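Local coordinates for dehalogenase (Rhodospirillaceae, PDB 6A41), which probably acts as a dehalogenase built on the Rossmann-type fold of the short-chain dehydrogenase/reductase superfamily, at residues Met1-Arg6 and Gln28-Leu33; Leu80-Ala85 and Ile131-Ser136; Ala155-Val160 and Val174-Ser179. All coordinates share one frame; numbering follows the deposited sequence.

Contact 1: residues Met1-Arg6 and Gln28-Leu33; sequences MLLKDR and QGATVL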
HETATM    1  N   MSE A   1       3.980  24.451 -23.788  1.00 38.76           N
HETATM    2  CA  MSE A   1       4.751  24.835 -22.589  1.00 34.54           C
HETATM    3  C   MSE A   1       3.957  24.461 -21.341  1.00 28.30           C
HETATM    4  O   MSE A   1       3.264  25.314 -20.846  1.00 28.00           O
HETATM    5  CB  MSE A   1       5.013  26.345 -22.795  1.00 39.61           C
HETATM    6  CG  MSE A   1       5.805  26.665 -24.078  1.00 48.57           C
HETATM    7 SE   MSE A   1       7.616  25.828 -23.798  1.00 58.92          SE
HETATM    8  CE  MSE A   1       8.764  27.448 -24.157  1.00 58.73           C
ATOM      9  N   LEU A   2       4.090  23.247 -20.801  1.00 24.23           N
ATOM     10  CA  LEU A   2       3.264  22.788 -19.634  1.00 25.07           C
ATOM     11  C   LEU A   2       3.480  23.603 -18.344  1.00 20.29           C
ATOM     12  O   LEU A   2       2.603  23.624 -17.525  1.00 18.39           O
ATOM     13  CB  LEU A   2       3.484  21.334 -19.206  1.00 31.06           C
ATOM     14  CG  LEU A   2       2.860  20.165 -20.001  1.00 39.09           C
ATOM     15  CD1 LEU A   2       2.502  19.068 -18.975  1.00 42.97           C
ATOM     16  CD2 LEU A   2       1.687  20.582 -20.899  1.00 38.68           C
ATOM     17  N   LEU A   3       4.603  24.256 -18.186  1.00 15.60           N
ATOM     18  CA  LEU A   3       4.864  25.000 -16.929  1.00 15.31           C
ATOM     19  C   LEU A   3       5.099  26.515 -17.330  1.00 14.61           C
ATOM     20  O   LEU A   3       5.763  27.251 -16.637  1.00 12.73           O
ATOM     21  CB  LEU A   3       6.126  24.372 -16.240  1.00 14.78           C
ATOM     22  CG  LEU A   3       6.018  22.966 -15.707  1.00 14.65           C
ATOM     23  CD1 LEU A   3       7.408  22.555 -15.201  1.00 14.32           C
ATOM     24  CD2 LEU A   3       4.970  23.000 -14.610  1.00 15.85           C
ATOM     25  N   LYS A   4       4.488  26.915 -18.445  1.00 15.87           N
ATOM     26  CA  LYS A   4       4.564  28.314 -18.910  1.00 19.49           C
ATOM     27  C   LYS A   4       4.156  29.205 -17.676  1.00 17.88           C
ATOM     28  O   LYS A   4       3.169  28.933 -17.036  1.00 15.92           O
ATOM     29  CB  LYS A   4       3.537  28.483 -20.069  1.00 23.96           C
ATOM     30  CG  LYS A   4       3.434  29.873 -20.632  1.00 28.86           C
ATOM     31  CD  LYS A   4       4.628  30.152 -21.501  1.00 34.75           C
ATOM     32  CE  LYS A   4       4.594  31.593 -22.050  1.00 40.77           C
ATOM     33  NZ  LYS A   4       5.974  32.164 -21.868  1.00 44.11           N
ATOM     34  N   ASP A   5       4.981  30.167 -17.356  1.00 19.03           N
ATOM     35  CA  ASP A   5       4.702  31.214 -16.364  1.00 21.82           C
ATOM     36  C   ASP A   5       4.599  30.578 -14.955  1.00 22.23           C
ATOM     37  O   ASP A   5       3.755  31.009 -14.183  1.00 25.18           O
ATOM     38  CB  ASP A   5       3.386  31.950 -16.712  1.00 23.02           C
ATOM     39  CG  ASP A   5       3.503  32.777 -18.058  1.00 24.33           C
ATOM     40  OD1 ASP A   5       4.551  33.315 -18.386  1.00 25.52           O
ATOM     41  OD2 ASP A   5       2.530  32.800 -18.811  1.00 30.43           O
ATOM     42  N   ARG A   6       5.256  29.424 -14.695  1.00 18.51           N
ATOM     43  CA  ARG A   6       5.248  28.903 -13.317  1.00 17.52           C
ATOM     44  C   ARG A   6       6.622  29.142 -12.731  1.00 15.29           C
ATOM     45  O   ARG A   6       7.604  28.812 -13.396  1.00 13.46           O
ATOM     46  CB  ARG A   6       4.896  27.395 -13.265  1.00 18.67           C
ATOM     47  CG  ARG A   6       3.482  27.042 -13.727  1.00 22.23           C
ATOM     48  CD  ARG A   6       2.441  27.621 -12.754  1.00 25.96           C
ATOM     49  NE  ARG A   6       1.089  27.505 -13.319  1.00 29.72           N
ATOM     50  CZ  ARG A   6       0.410  28.486 -13.910  1.00 31.68           C
ATOM     51  NH1 ARG A   6       0.923  29.699 -14.073  1.00 33.23           N
ATOM     52  NH2 ARG A   6      -0.799  28.237 -14.392  1.00 33.80           N
ATOM     53  N   GLN A  28       9.991  23.128 -20.503  1.00 14.86           N
ATOM     54  CA  GLN A  28       8.516  23.238 -20.441  1.00 14.91           C
ATOM     55  C   GLN A  28       8.070  24.667 -20.104  1.00 14.97           C
ATOM     56  O   GLN A  28       6.886  24.919 -19.771  1.00 15.17           O
ATOM     57  CB  GLN A  28       7.974  22.255 -19.439  1.00 15.70           C
ATOM     58  CG  GLN A  28       8.141  20.768 -19.835  1.00 16.22           C
ATOM     59  CD  GLN A  28       7.390  19.793 -18.875  1.00 18.56           C
ATOM     60  OE1 GLN A  28       6.723  20.233 -17.921  1.00 21.39           O
ATOM     61  NE2 GLN A  28       7.541  18.432 -19.085  1.00 20.71           N
ATOM     62  N   GLY A  29       8.999  25.633 -20.162  1.00 13.84           N
ATOM     63  CA  GLY A  29       8.631  27.011 -20.009  1.00 13.55           C
ATOM     64  C   GLY A  29       8.690  27.637 -18.629  1.00 13.39           C
ATOM     65  O   GLY A  29       8.306  28.846 -18.484  1.00 12.57           O
ATOM     66  N   ALA A  30       9.091  26.872 -17.586  1.00 11.73           N
ATOM     67  CA  ALA A  30       9.148  27.438 -16.263  1.00 12.52           C
ATOM     68  C   ALA A  30      10.197  28.537 -16.041  1.00 12.88           C
ATOM     69  O   ALA A  30      11.220  28.560 -16.730  1.00 13.80           O
ATOM     70  CB  ALA A  30       9.332  26.339 -15.192  1.00 11.37           C
ATOM     71  N   THR A  31       9.945  29.350 -15.015  1.00 13.15           N
ATOM     72  CA  THR A  31      10.987  30.205 -14.394  1.00 13.57           C
ATOM     73  C   THR A  31      11.548  29.391 -13.192  1.00 12.74           C
ATOM     74  O   THR A  31      10.845  29.144 -12.225  1.00 13.51           O
ATOM     75  CB  THR A  31      10.352  31.499 -13.886  1.00 15.04           C
ATOM     76  OG1 THR A  31       9.719  32.126 -14.987  1.00 17.03           O
ATOM     77  CG2 THR A  31      11.347  32.464 -13.188  1.00 16.00           C
ATOM     78  N   VAL A  32      12.808  29.063 -13.237  1.00 11.50           N
ATOM     79  CA  VAL A  32      13.413  28.252 -12.249  1.00 11.26           C
ATOM     80  C   VAL A  32      14.311  29.121 -11.361  1.00 10.88           C
ATOM     81  O   VAL A  32      15.178  29.855 -11.847  1.00 11.02           O
ATOM     82  CB  VAL A  32      14.238  27.128 -12.911  1.00 11.86           C
ATOM     83  CG1 VAL A  32      15.004  26.358 -11.863  1.00 11.83           C
ATOM     84  CG2 VAL A  32      13.308  26.220 -13.741  1.00 12.10           C
ATOM     85  N   LEU A  33      14.101  28.992 -10.065  1.00 10.91           N
ATOM     86  CA  LEU A  33      14.906  29.508  -9.008  1.00 11.16           C
ATOM     87  C   LEU A  33      15.564  28.342  -8.274  1.00 11.04           C
ATOM     88  O   LEU A  33      14.886  27.351  -7.951  1.00 10.55           O
ATOM     89  CB  LEU A  33      14.031  30.209  -7.996  1.00 11.85           C
ATOM     90  CG  LEU A  33      13.122  31.294  -8.516  1.00 12.62           C
ATOM     91  CD1 LEU A  33      12.387  31.939  -7.396  1.00 13.60           C
ATOM     92  CD2 LEU A  33      13.876  32.271  -9.453  1.00 14.10           C
TER
HETATM   93  O   HOH W   1       7.885  30.945 -16.914  1.00 24.80           O

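Contact 2: residues Leu80-Ala85 and Ile131-Ser136; sequences LVNNDA and IVFVSS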
ATOM      1  N   LEU A  80       7.335  24.294  -4.944  1.00 10.07           N
ATOM      2  CA  LEU A  80       8.542  23.961  -4.212  1.00  9.89           C
ATOM      3  C   LEU A  80       8.938  22.534  -4.530  1.00  9.41           C
ATOM      4  O   LEU A  80       8.157  21.586  -4.219  1.00  9.46           O
ATOM      5  CB  LEU A  80       8.393  24.153  -2.733  1.00  9.64           C
ATOM      6  CG  LEU A  80       9.439  23.596  -1.744  1.00  9.37           C
ATOM      7  CD1 LEU A  80      10.756  24.345  -2.031  1.00  9.70           C
ATOM      8  CD2 LEU A  80       9.018  23.777  -0.310  1.00  9.18           C
ATOM      9  N   VAL A  81      10.141  22.331  -5.020  1.00  8.91           N
ATOM     10  CA  VAL A  81      10.638  20.989  -5.186  1.00  8.71           C
ATOM     11  C   VAL A  81      11.663  20.740  -4.103  1.00  9.39           C
ATOM     12  O   VAL A  81      12.796  21.355  -4.136  1.00  8.30           O
ATOM     13  CB  VAL A  81      11.267  20.817  -6.590  1.00  9.30           C
ATOM     14  CG1 VAL A  81      11.898  19.468  -6.722  1.00  9.29           C
ATOM     15  CG2 VAL A  81      10.253  21.054  -7.683  1.00  9.51           C
ATOM     16  N   ASN A  82      11.294  19.971  -3.096  1.00  9.21           N
ATOM     17  CA  ASN A  82      12.185  19.713  -1.972  1.00  9.86           C
ATOM     18  C   ASN A  82      13.070  18.517  -2.421  1.00  9.79           C
ATOM     19  O   ASN A  82      12.641  17.408  -2.321  1.00  9.17           O
ATOM     20  CB  ASN A  82      11.428  19.319  -0.748  1.00 10.42           C
ATOM     21  CG  ASN A  82      10.879  20.485   0.084  1.00 12.28           C
ATOM     22  OD1 ASN A  82       9.719  20.439   0.490  1.00 15.88           O
ATOM     23  ND2 ASN A  82      11.715  21.340   0.485  1.00 11.63           N
ATOM     24  N   ASN A  83      14.264  18.794  -2.913  1.00 10.11           N
ATOM     25  CA  ASN A  83      15.212  17.876  -3.457  1.00 10.77           C
ATOM     26  C   ASN A  83      16.279  17.607  -2.380  1.00 12.57           C
ATOM     27  O   ASN A  83      17.178  18.356  -2.168  1.00 12.75           O
ATOM     28  CB  ASN A  83      15.760  18.468  -4.732  1.00 10.63           C
ATOM     29  CG  ASN A  83      16.873  17.651  -5.327  1.00 10.38           C
ATOM     30  OD1 ASN A  83      16.690  16.457  -5.666  1.00 10.02           O
ATOM     31  ND2 ASN A  83      18.013  18.261  -5.502  1.00  9.93           N
ATOM     32  N   ASP A  84      16.042  16.560  -1.606  1.00 13.64           N
ATOM     33  CA  ASP A  84      16.769  16.260  -0.386  1.00 15.29           C
ATOM     34  C   ASP A  84      17.461  14.903  -0.533  1.00 14.18           C
ATOM     35  O   ASP A  84      16.859  13.935  -1.019  1.00 13.34           O
ATOM     36  CB  ASP A  84      15.796  16.274   0.824  1.00 17.41           C
ATOM     37  CG  ASP A  84      14.967  17.549   0.830  1.00 19.96           C
ATOM     38  OD1 ASP A  84      15.545  18.615   1.065  1.00 22.75           O
ATOM     39  OD2 ASP A  84      13.753  17.465   0.501  1.00 21.65           O
ATOM     40  N   ALA A  85      18.743  14.874  -0.149  1.00 13.64           N
ATOM     41  CA  ALA A  85      19.573  13.690  -0.271  1.00 13.50           C
ATOM     42  C   ALA A  85      20.707  13.655   0.742  1.00 14.19           C
ATOM     43  O   ALA A  85      21.435  14.599   0.820  1.00 14.56           O
ATOM     44  CB  ALA A  85      20.132  13.548  -1.628  1.00 13.18           C
ATOM     45  N   ILE A 131       3.730  21.379  -3.758  1.00 10.38           N
ATOM     46  CA  ILE A 131       4.929  21.011  -3.028  1.00 10.90           C
ATOM     47  C   ILE A 131       5.315  19.553  -3.431  1.00  9.94           C
ATOM     48  O   ILE A 131       4.422  18.656  -3.339  1.00  9.33           O
ATOM     49  CB  ILE A 131       4.666  20.998  -1.503  1.00 12.02           C
ATOM     50  CG1 ILE A 131       4.088  22.251  -0.866  1.00 15.02           C
ATOM     51  CG2 ILE A 131       5.919  20.579  -0.740  1.00 13.16           C
ATOM     52  CD1 ILE A 131       5.017  23.317  -0.708  1.00 17.89           C
ATOM     53  N   VAL A 132       6.511  19.328  -3.950  1.00  9.34           N
ATOM     54  CA  VAL A 132       6.952  17.976  -4.362  1.00  9.73           C
ATOM     55  C   VAL A 132       8.187  17.610  -3.565  1.00 10.10           C
ATOM     56  O   VAL A 132       9.177  18.370  -3.559  1.00 10.18           O
ATOM     57  CB  VAL A 132       7.219  17.842  -5.863  1.00 10.93           C
ATOM     58  CG1 VAL A 132       7.793  16.447  -6.228  1.00 10.78           C
ATOM     59  CG2 VAL A 132       6.053  18.344  -6.741  1.00 11.03           C
ATOM     60  N   PHE A 133       8.104  16.535  -2.787  1.00  9.58           N
ATOM     61  CA  PHE A 133       9.251  15.984  -2.137  1.00  9.94           C
ATOM     62  C   PHE A 133       9.961  15.072  -3.092  1.00  9.72           C
ATOM     63  O   PHE A 133       9.371  14.045  -3.591  1.00 10.01           O
ATOM     64  CB  PHE A 133       8.856  15.286  -0.825  1.00 10.86           C
ATOM     65  CG  PHE A 133       8.334  16.214   0.249  1.00 12.43           C
ATOM     66  CD1 PHE A 133       7.026  16.643   0.236  1.00 13.86           C
ATOM     67  CD2 PHE A 133       9.105  16.570   1.306  1.00 14.65           C
ATOM     68  CE1 PHE A 133       6.512  17.473   1.227  1.00 14.08           C
ATOM     69  CE2 PHE A 133       8.596  17.445   2.296  1.00 14.88           C
ATOM     70  CZ  PHE A 133       7.321  17.919   2.194  1.00 14.84           C
ATOM     71  N   VAL A 134      11.215  15.280  -3.336  1.00  9.08           N
ATOM     72  CA  VAL A 134      11.946  14.262  -4.136  1.00  9.57           C
ATOM     73  C   VAL A 134      12.516  13.264  -3.150  1.00 10.08           C
ATOM     74  O   VAL A 134      13.345  13.634  -2.312  1.00  9.29           O
ATOM     75  CB  VAL A 134      13.085  14.794  -4.919  1.00  9.88           C
ATOM     76  CG1 VAL A 134      13.581  13.756  -5.906  1.00 10.06           C
ATOM     77  CG2 VAL A 134      12.592  16.017  -5.684  1.00 10.02           C
ATOM     78  N   SER A 135      12.012  12.029  -3.225  1.00 10.19           N
ATOM     79  CA  SER A 135      12.263  11.040  -2.155  1.00 11.04           C
ATOM     80  C   SER A 135      12.694   9.679  -2.771  1.00 10.86           C
ATOM     81  O   SER A 135      13.206   9.672  -3.897  1.00 11.65           O
ATOM     82  CB  SER A 135      11.004  10.846  -1.259  1.00 12.06           C
ATOM     83  OG  SER A 135      11.315  10.138  -0.066  1.00 13.50           O
ATOM     84  N   SER A 136      12.502   8.595  -2.044  1.00 10.08           N
ATOM     85  CA  SER A 136      12.975   7.308  -2.424  1.00 10.10           C
ATOM     86  C   SER A 136      11.901   6.276  -2.465  1.00 10.27           C
ATOM     87  O   SER A 136      10.968   6.381  -1.638  1.00 11.85           O
ATOM     88  CB  SER A 136      14.100   6.873  -1.507  1.00  9.94           C
ATOM     89  OG  SER A 136      14.494   5.553  -1.762  1.00  9.09           O
TER
HETATM   90  O   HOH W   2      12.436  15.259  -0.070  1.00 18.47           O

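Contact 3: residues Ala155-Val160 and Val174-Ser179; sequences AGNGLV and VNAVGS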
ATOM      1  N   ALA A 155      10.255   8.616   6.695  1.00  8.29           N
ATOM      2  CA  ALA A 155       9.807   9.806   7.469  1.00  9.17           C
ATOM      3  C   ALA A 155       9.441  10.912   6.516  1.00  9.05           C
ATOM      4  O   ALA A 155       8.409  11.568   6.692  1.00 11.09           O
ATOM      5  CB  ALA A 155      10.877  10.275   8.444  1.00  9.31           C
ATOM      6  N   GLY A 156      10.243  11.054   5.492  1.00  8.78           N
ATOM      7  CA  GLY A 156       9.983  12.044   4.447  1.00  8.81           C
ATOM      8  C   GLY A 156       8.658  11.767   3.773  1.00  8.66           C
ATOM      9  O   GLY A 156       7.781  12.673   3.637  1.00  8.62           O
ATOM     10  N   ASN A 157       8.521  10.545   3.249  1.00  8.40           N
ATOM     11  CA  ASN A 157       7.305  10.154   2.588  1.00  8.63           C
ATOM     12  C   ASN A 157       6.092  10.332   3.523  1.00  8.80           C
ATOM     13  O   ASN A 157       4.995  10.587   3.086  1.00  9.04           O
ATOM     14  CB  ASN A 157       7.353   8.682   2.097  1.00  8.65           C
ATOM     15  CG  ASN A 157       8.311   8.492   0.936  1.00  9.43           C
ATOM     16  OD1 ASN A 157       8.791   9.459   0.336  1.00 10.82           O
ATOM     17  ND2 ASN A 157       8.645   7.255   0.640  1.00 10.04           N
ATOM     18  N   GLY A 158       6.308  10.089   4.781  1.00  8.92           N
ATOM     19  CA  GLY A 158       5.284  10.181   5.828  1.00  9.16           C
ATOM     20  C   GLY A 158       4.820  11.611   6.211  1.00  9.56           C
ATOM     21  O   GLY A 158       3.768  11.702   6.851  1.00  9.46           O
ATOM     22  N   LEU A 159       5.443  12.630   5.665  1.00  8.91           N
ATOM     23  CA  LEU A 159       4.841  13.995   5.736  1.00  9.89           C
ATOM     24  C   LEU A 159       3.684  14.259   4.740  1.00  9.30           C
ATOM     25  O   LEU A 159       2.813  15.080   5.001  1.00  9.23           O
ATOM     26  CB  LEU A 159       5.907  14.989   5.514  1.00 10.50           C
ATOM     27  CG  LEU A 159       6.987  15.037   6.604  1.00 11.53           C
ATOM     28  CD1 LEU A 159       8.111  15.832   6.031  1.00 12.31           C
ATOM     29  CD2 LEU A 159       6.405  15.786   7.786  1.00 12.18           C
ATOM     30  N   VAL A 160       3.650  13.494   3.645  1.00  8.87           N
ATOM     31  CA  VAL A 160       2.969  13.876   2.449  1.00  8.94           C
ATOM     32  C   VAL A 160       1.480  13.861   2.614  1.00  9.00           C
ATOM     33  O   VAL A 160       0.874  14.911   2.386  1.00  8.32           O
ATOM     34  CB  VAL A 160       3.460  12.998   1.293  1.00  9.86           C
ATOM     35  CG1 VAL A 160       2.629  13.140   0.047  1.00 10.25           C
ATOM     36  CG2 VAL A 160       4.923  13.361   0.920  1.00 10.03           C
ATOM     37  N   VAL A 174       0.337  18.379  -2.398  1.00  9.08           N
ATOM     38  CA  VAL A 174       1.548  17.918  -1.775  1.00  8.79           C
ATOM     39  C   VAL A 174       1.710  16.447  -2.179  1.00  8.25           C
ATOM     40  O   VAL A 174       0.920  15.615  -1.826  1.00  7.56           O
ATOM     41  CB  VAL A 174       1.510  18.002  -0.292  1.00  9.29           C
ATOM     42  CG1 VAL A 174       2.857  17.640   0.284  1.00  9.49           C
ATOM     43  CG2 VAL A 174       1.156  19.382   0.209  1.00  9.41           C
ATOM     44  N   ASN A 175       2.819  16.181  -2.802  1.00  8.02           N
ATOM     45  CA  ASN A 175       3.155  14.815  -3.285  1.00  7.98           C
ATOM     46  C   ASN A 175       4.659  14.539  -3.102  1.00  8.35           C
ATOM     47  O   ASN A 175       5.473  15.464  -2.854  1.00  8.31           O
ATOM     48  CB  ASN A 175       2.830  14.728  -4.779  1.00  7.75           C
ATOM     49  CG  ASN A 175       1.351  14.838  -5.051  1.00  7.89           C
ATOM     50  OD1 ASN A 175       0.896  15.856  -5.677  1.00  9.94           O
ATOM     51  ND2 ASN A 175       0.582  13.980  -4.557  1.00  6.87           N
ATOM     52  N   ALA A 176       5.050  13.267  -3.301  1.00  8.18           N
ATOM     53  CA  ALA A 176       6.463  12.909  -3.348  1.00  8.12           C
ATOM     54  C   ALA A 176       6.703  12.051  -4.551  1.00  8.84           C
ATOM     55  O   ALA A 176       5.765  11.344  -5.051  1.00  8.98           O
ATOM     56  CB  ALA A 176       6.868  12.124  -2.128  1.00  7.93           C
ATOM     57  N   VAL A 177       7.914  12.052  -5.044  1.00  8.68           N
ATOM     58  CA  VAL A 177       8.310  11.091  -6.089  1.00  9.10           C
ATOM     59  C   VAL A 177       9.320  10.159  -5.375  1.00  9.56           C
ATOM     60  O   VAL A 177      10.275  10.592  -4.830  1.00  9.69           O
ATOM     61  CB  VAL A 177       9.006  11.770  -7.267  1.00  9.53           C
ATOM     62  CG1 VAL A 177       9.477  10.668  -8.282  1.00  9.97           C
ATOM     63  CG2 VAL A 177       8.013  12.671  -8.022  1.00  9.54           C
ATOM     64  N   GLY A 178       9.028   8.869  -5.365  1.00  9.41           N
ATOM     65  CA  GLY A 178       9.816   7.856  -4.737  1.00  9.33           C
ATOM     66  C   GLY A 178      10.770   7.291  -5.755  1.00  9.47           C
ATOM     67  O   GLY A 178      10.463   6.319  -6.437  1.00  8.91           O
ATOM     68  N   SER A 179      11.857   7.964  -5.941  1.00  9.30           N
ATOM     69  CA  SER A 179      12.855   7.484  -6.931  1.00 10.14           C
ATOM     70  C   SER A 179      13.659   6.295  -6.485  1.00  9.43           C
ATOM     71  O   SER A 179      13.920   6.078  -5.309  1.00  9.34           O
ATOM     72  CB  SER A 179      13.868   8.595  -7.272  1.00 10.73           C
ATOM     73  OG  SER A 179      14.590   8.342  -8.473  1.00 11.56           O
TER

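Contact 1: residues Met1-Arg6 and Gln28-Leu33
A Schellman motif closes helix 18-27 of this Rossmann-type fold, and the residues just past the helix end, Q28 and the C-prime glycine G29, receive the amino-terminal M1-R6 loop. L3 N donates to Q28 O over 2.9 Å, the bond bent to 153° at the hydrogen and the donor tilted 22° from the carbonyl plane. Alongside it, the extended chain of Q28 (chi2 -172°) carries its amide oxygen across the leucine: Q28 OE1 lies 3.6 Å from both L3 CG and L3 CD1. This oxygen is buried with no hydrogen-bond partner in the model. L3 CB also meets A30 CB at 3.9 Å, and both residues pack on I8 of strand 7-10. The selenomethionine M1 bends its chain over the helix end, bringing SE to 3.9 Å from G29 N. At positive phi and without a side chain, G29 lets the K4 backbone pass close by, the two CA atoms 4.4 Å apart. Farther along, T31 N donates to R6 O just ahead of strand 7-10, whose I8 pairs next with T31. A water bridges the two segments, donating to G29 O at 2.7 Å, sitting 2.9 Å from T31 OG1 and weakly accepting from D5 N.

Contact 2: residues Leu80-Ala85 and Ile131-Ser136
N82 and F133 both set CG anti to the carbonyl carbon (chi1 -84° and -66°), which lays the two side chains next to each other, pointing the same way, on one face of the central parallel sheet of this Rossmann-type fold. The amide of N82 approaches one face of the phenyl ring near its rim, with OD1 3.7 Å from F133 CE2. I131 lies on the same sheet face as N82 and F133; its CD1 reaches back to touch L80 CB and L80 CD2, both at 4.0 Å. Helix 98-126 packs here through L115 and T116. On the opposite face of the sheet V81 and V134 meet, CG1 of V81 lying 3.7 Å from CG2 of V134, and helix 214-225 closes over them with I221.

Three backbone hydrogen bonds hold the strands in parallel register. V132 N donates to L80 O over 2.8 Å and is nearly straight, N82 N donates to V132 O over 2.7 Å, and V134 N returns to N82 O. The carbonyl and amide of V132 thus both engage the neighbouring strand. Near the carboxyl end of strand 79-83, the N-N-D-A run resembles the NNAG signature of classical short-chain dehydrogenases/reductases. The N83 amide is held at both ends by backbone groups outside these strands, ND2 on K15 O and OD1 on A17 N, while its OD1 also rests 4.0 Å from V134 CB. Where the strands separate, a water lies 2.6 Å from D84 OD2 and 2.9 Å from V134 O, in the plane of the F133 ring at its edge.

Contact 3: residues Ala155-Val160 and Val174-Ser179
V160 points its CB at strand 172-179 and sets both methyl groups down on the near side of that strand. With CG1 anti to the backbone N (chi1 169°), that methyl drops onto the strand, 3.5 Å from V174 O and 3.8 Å from N175 CA. The second methyl, CG2, is turned along the strand to meet A176 CB at 3.8 Å. V174 and A176 direct their side chains to the same face, toward the helical segment, whereas N175 between them turns away; the V160 methyls therefore settle over the N175 backbone, between the two flanking side chains. V174 leans from the other end on the backbone of V160, its CG1 4.0 Å from V160 O. No hydrogen bond crosses between the two segments, and the fit is by van der Waals contact of methyl groups with backbone atoms and with one another.

N157, three residues earlier, brings the oxygen end of its amide over the same alanine, with OD1 4.1 Å from A176 CB. The polar tip of N157 is engaged by the neighbouring strand 129-136: OD1 is hydrogen-bonded to S135 OG, and ND2 makes a weak bond to S136 O. The two bonds orient the amide above the sheet near the strand ends. F133 of that strand also packs against V160, V174 and A176, filling in the apolar layer beneath the helices. On another side of the helical segment, A155 and L159 meet S151 of the third subunit. The chain runs from strand 129-136 through helices 147-158 and 160-167 to the adjacent parallel strand 172-179, and this helix-on-sheet packing is that of a beta-alpha-beta crossover of the Rossmann-type fold.

Overall arrangement
All three contacts serve one parallel sheet, at different depths. Contact 2 is central and fully buried, joining strands 79-83 and 129-136 edge to edge through backbone bonds. Contact 3 is also buried but joins a helical segment to strand 172-179, the next strand beyond 129-136, and relies on apolar contact; it touches contact 2, where S135 N probably bonds to V177 O, pairing strands 129-136 and 172-179. Contact 1 lies nearer the surface, about 18 Å from contact 2 and 23 Å from contact 3, centre to centre. There a loop meets a helix end, and backbone bonds and a bridging water act beside the packing of M1 and L3, with Q28 and L2 also meeting the second subunit.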